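Local coordinates for fusion protein of Nuclear RNA export factor 2 and Protein panoramix (Drosophila melanogaster, PDB 6IEW), which links the UBA-like TAP-C domain of Nxf2 to the Nxf2-interacting region of Panoramix, partners in a complex that silences transposons cotranscriptionally, at residues Leu12-Glu17 with Trp35-Ala40. Numbering follows the deposited sequence. Where two conformers were deposited one is given.
Sequences LLLFQE and WDFERA
Phe37 lays one ring face over the side chain of Leu14, whose CG stands 4.2 Å above the ring plane, displaced toward the rim. CA of Phe15 lies at the edge of this ring, near its plane, 4.0 Å from CE1 of Phe37. The same CE1 of Phe37 is 3.7 Å from O of Leu14. With CG of Phe37 anti to its own backbone N (chi1 180°), the ring reaches across to helix 4-19.

Phe15 returns the contact. Its ring, with CG likewise anti to N (chi1 174°), extends to the first turn of helix 37-49, where CD1 of Phe15 meets CB of Ala40 at 3.7 Å. Next to this methyl the ring also meets the main chain: O of Ala40 lies obliquely to the ring, 3.4 Å from CE1 of Phe15. Nearer the start of helix 4-19, the branch of Leu12 packs against the six-membered part of the Trp35 indole, CG of Leu12 lying 3.6 Å from CZ3 of Trp35.

Asp36 N-caps helix 37-49, its OD2 accepting from N of Arg39 at 2.9 Å through the anti lone pair, and so closes the first turn of the helix that carries Phe37 and Ala40.

Both segments belong to the Nxf2 part of this engineered fusion, and the contact joins the first and third helices of its compact UBA-like three-helix domain. Helix 23-32 adds Ile29 and Val30 around Phe15, while Phe37 also touches Val84 and Ile88 of the Panoramix helix 70-93. Across the pair of segments the contact is apolar, without hydrogen bonds or salt bridges, which suggests that between these segments the close fit of rings, branched chains and a methyl, rather than directed polar bonds, does the joining.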
loop_
_atom_site.group_PDB
_atom_site.type_symbol
_atom_site.label_atom_id
_atom_site.label_comp_id
_atom_site.label_asym_id
_atom_site.label_seq_id
_atom_site.Cartn_x
_atom_site.Cartn_y
_atom_site.Cartn_z
ATOM N N LEU A 12 -5.602 -4.391 6.201
ATOM C CA LEU A 12 -4.428 -4.842 5.457
ATOM C C LEU A 12 -4.753 -4.975 3.974
ATOM O O LEU A 12 -3.997 -4.512 3.113
ATOM C CB LEU A 12 -3.933 -6.174 6.025
ATOM C CG LEU A 12 -3.339 -6.130 7.434
ATOM C CD1 LEU A 12 -3.320 -7.522 8.044
ATOM C CD2 LEU A 12 -1.934 -5.549 7.417
ATOM N N LEU A 13 -5.894 -5.591 3.659
ATOM C CA LEU A 13 -6.285 -5.770 2.263
ATOM C C LEU A 13 -6.588 -4.441 1.575
ATOM O O LEU A 13 -6.319 -4.289 0.381
ATOM C CB LEU A 13 -7.472 -6.727 2.147
ATOM C CG LEU A 13 -7.198 -8.224 2.293
ATOM C CD1 LEU A 13 -8.324 -9.032 1.663
ATOM C CD2 LEU A 13 -5.863 -8.575 1.663
ATOM N N LEU A 14 -7.180 -3.486 2.294
ATOM C CA LEU A 14 -7.375 -2.138 1.759
ATOM C C LEU A 14 -6.070 -1.595 1.193
ATOM O O LEU A 14 -6.015 -1.106 0.057
ATOM C CB LEU A 14 -7.829 -1.239 2.908
ATOM C CG LEU A 14 -8.987 -0.247 2.885
ATOM C CD1 LEU A 14 -10.074 -0.646 1.905
ATOM C CD2 LEU A 14 -9.529 -0.175 4.307
ATOM N N PHE A 15 -5.000 -1.696 1.977
ATOM C CA PHE A 15 -3.701 -1.191 1.556
ATOM C C PHE A 15 -3.082 -2.089 0.496
ATOM O O PHE A 15 -2.484 -1.598 -0.473
ATOM C CB PHE A 15 -2.801 -1.091 2.788
ATOM C CG PHE A 15 -1.379 -0.729 2.487
ATOM C CD1 PHE A 15 -0.986 0.599 2.438
ATOM C CD2 PHE A 15 -0.427 -1.717 2.289
ATOM C CE1 PHE A 15 0.329 0.934 2.177
ATOM C CE2 PHE A 15 0.893 -1.388 2.027
ATOM C CZ PHE A 15 1.269 -0.060 1.970
ATOM N N GLN A 16 -3.213 -3.409 0.663
ATOM C CA GLN A 16 -2.657 -4.333 -0.318
ATOM C C GLN A 16 -3.284 -4.128 -1.691
ATOM O O GLN A 16 -2.589 -4.191 -2.712
ATOM C CB GLN A 16 -2.837 -5.783 0.145
ATOM C CG GLN A 16 -2.209 -6.800 -0.809
ATOM C CD GLN A 16 -2.140 -8.208 -0.241
ATOM O OE1 GLN A 16 -3.157 -8.812 0.081
ATOM N NE2 GLN A 16 -0.928 -8.741 -0.134
ATOM N N GLU A 17 -4.596 -3.877 -1.736
ATOM C CA GLU A 17 -5.271 -3.711 -3.019
ATOM C C GLU A 17 -4.773 -2.469 -3.748
ATOM O O GLU A 17 -4.587 -2.490 -4.969
ATOM C CB GLU A 17 -6.786 -3.649 -2.807
ATOM C CG GLU A 17 -7.612 -3.707 -4.090
ATOM C CD GLU A 17 -7.732 -2.360 -4.784
ATOM O OE1 GLU A 17 -7.623 -1.320 -4.100
ATOM O OE2 GLU A 17 -7.935 -2.343 -6.018
ATOM N N TRP A 35 -2.025 1.256 11.570
ATOM C CA TRP A 35 -3.289 0.789 11.009
ATOM C C TRP A 35 -4.115 1.891 10.364
ATOM O O TRP A 35 -5.322 1.719 10.159
ATOM C CB TRP A 35 -4.111 0.026 12.051
ATOM C CG TRP A 35 -3.397 -1.177 12.497
ATOM C CD1 TRP A 35 -2.505 -1.283 13.528
ATOM C CD2 TRP A 35 -3.469 -2.456 11.891
ATOM N NE1 TRP A 35 -2.031 -2.572 13.605
ATOM C CE2 TRP A 35 -2.613 -3.312 12.608
ATOM C CE3 TRP A 35 -4.192 -2.970 10.813
ATOM C CZ2 TRP A 35 -2.457 -4.652 12.277
ATOM C CZ3 TRP A 35 -4.039 -4.288 10.486
ATOM C CH2 TRP A 35 -3.179 -5.120 11.212
ATOM N N ASP A 36 -3.497 3.020 10.034
ATOM C CA ASP A 36 -4.190 4.110 9.362
ATOM C C ASP A 36 -3.908 4.038 7.870
ATOM O O ASP A 36 -2.747 4.091 7.447
ATOM C CB ASP A 36 -3.791 5.474 9.915
ATOM C CG ASP A 36 -4.624 6.592 9.320
ATOM O OD1 ASP A 36 -5.755 6.819 9.800
ATOM O OD2 ASP A 36 -4.165 7.219 8.352
ATOM N N PHE A 37 -4.981 3.925 7.088
ATOM C CA PHE A 37 -4.882 3.725 5.646
ATOM C C PHE A 37 -4.097 4.851 4.984
ATOM O O PHE A 37 -3.124 4.604 4.259
ATOM C CB PHE A 37 -6.307 3.634 5.091
ATOM C CG PHE A 37 -6.393 3.434 3.604
ATOM C CD1 PHE A 37 -5.708 2.407 2.979
ATOM C CD2 PHE A 37 -7.211 4.252 2.840
ATOM C CE1 PHE A 37 -5.818 2.218 1.611
ATOM C CE2 PHE A 37 -7.322 4.066 1.478
ATOM C CZ PHE A 37 -6.625 3.050 0.862
ATOM N N GLU A 38 -4.499 6.099 5.235
ATOM C CA GLU A 38 -3.834 7.233 4.599
ATOM C C GLU A 38 -2.369 7.320 5.015
ATOM O O GLU A 38 -1.482 7.510 4.174
ATOM C CB GLU A 38 -4.575 8.526 4.934
ATOM C CG GLU A 38 -3.965 9.760 4.306
ATOM C CD GLU A 38 -4.698 11.020 4.693
ATOM O OE1 GLU A 38 -5.454 10.983 5.686
ATOM O OE2 GLU A 38 -4.524 12.044 4.001
ATOM N N ARG A 39 -2.091 7.176 6.312
ATOM C CA ARG A 39 -0.703 7.240 6.759
ATOM C C ARG A 39 0.125 6.108 6.164
ATOM O O ARG A 39 1.307 6.295 5.854
ATOM C CB ARG A 39 -0.626 7.238 8.285
ATOM C CG ARG A 39 -1.167 8.508 8.916
ATOM C CD ARG A 39 -0.584 8.743 10.302
ATOM N NE ARG A 39 -0.786 7.603 11.191
ATOM C CZ ARG A 39 -1.897 7.390 11.892
ATOM N NH1 ARG A 39 -2.918 8.233 11.799
ATOM N NH2 ARG A 39 -1.995 6.328 12.674
ATOM N N ALA A 40 -0.481 4.930 5.988
ATOM C CA ALA A 40 0.246 3.808 5.399
ATOM C C ALA A 40 0.617 4.085 3.948
ATOM O O ALA A 40 1.730 3.762 3.514
ATOM C CB ALA A 40 -0.574 2.525 5.519
#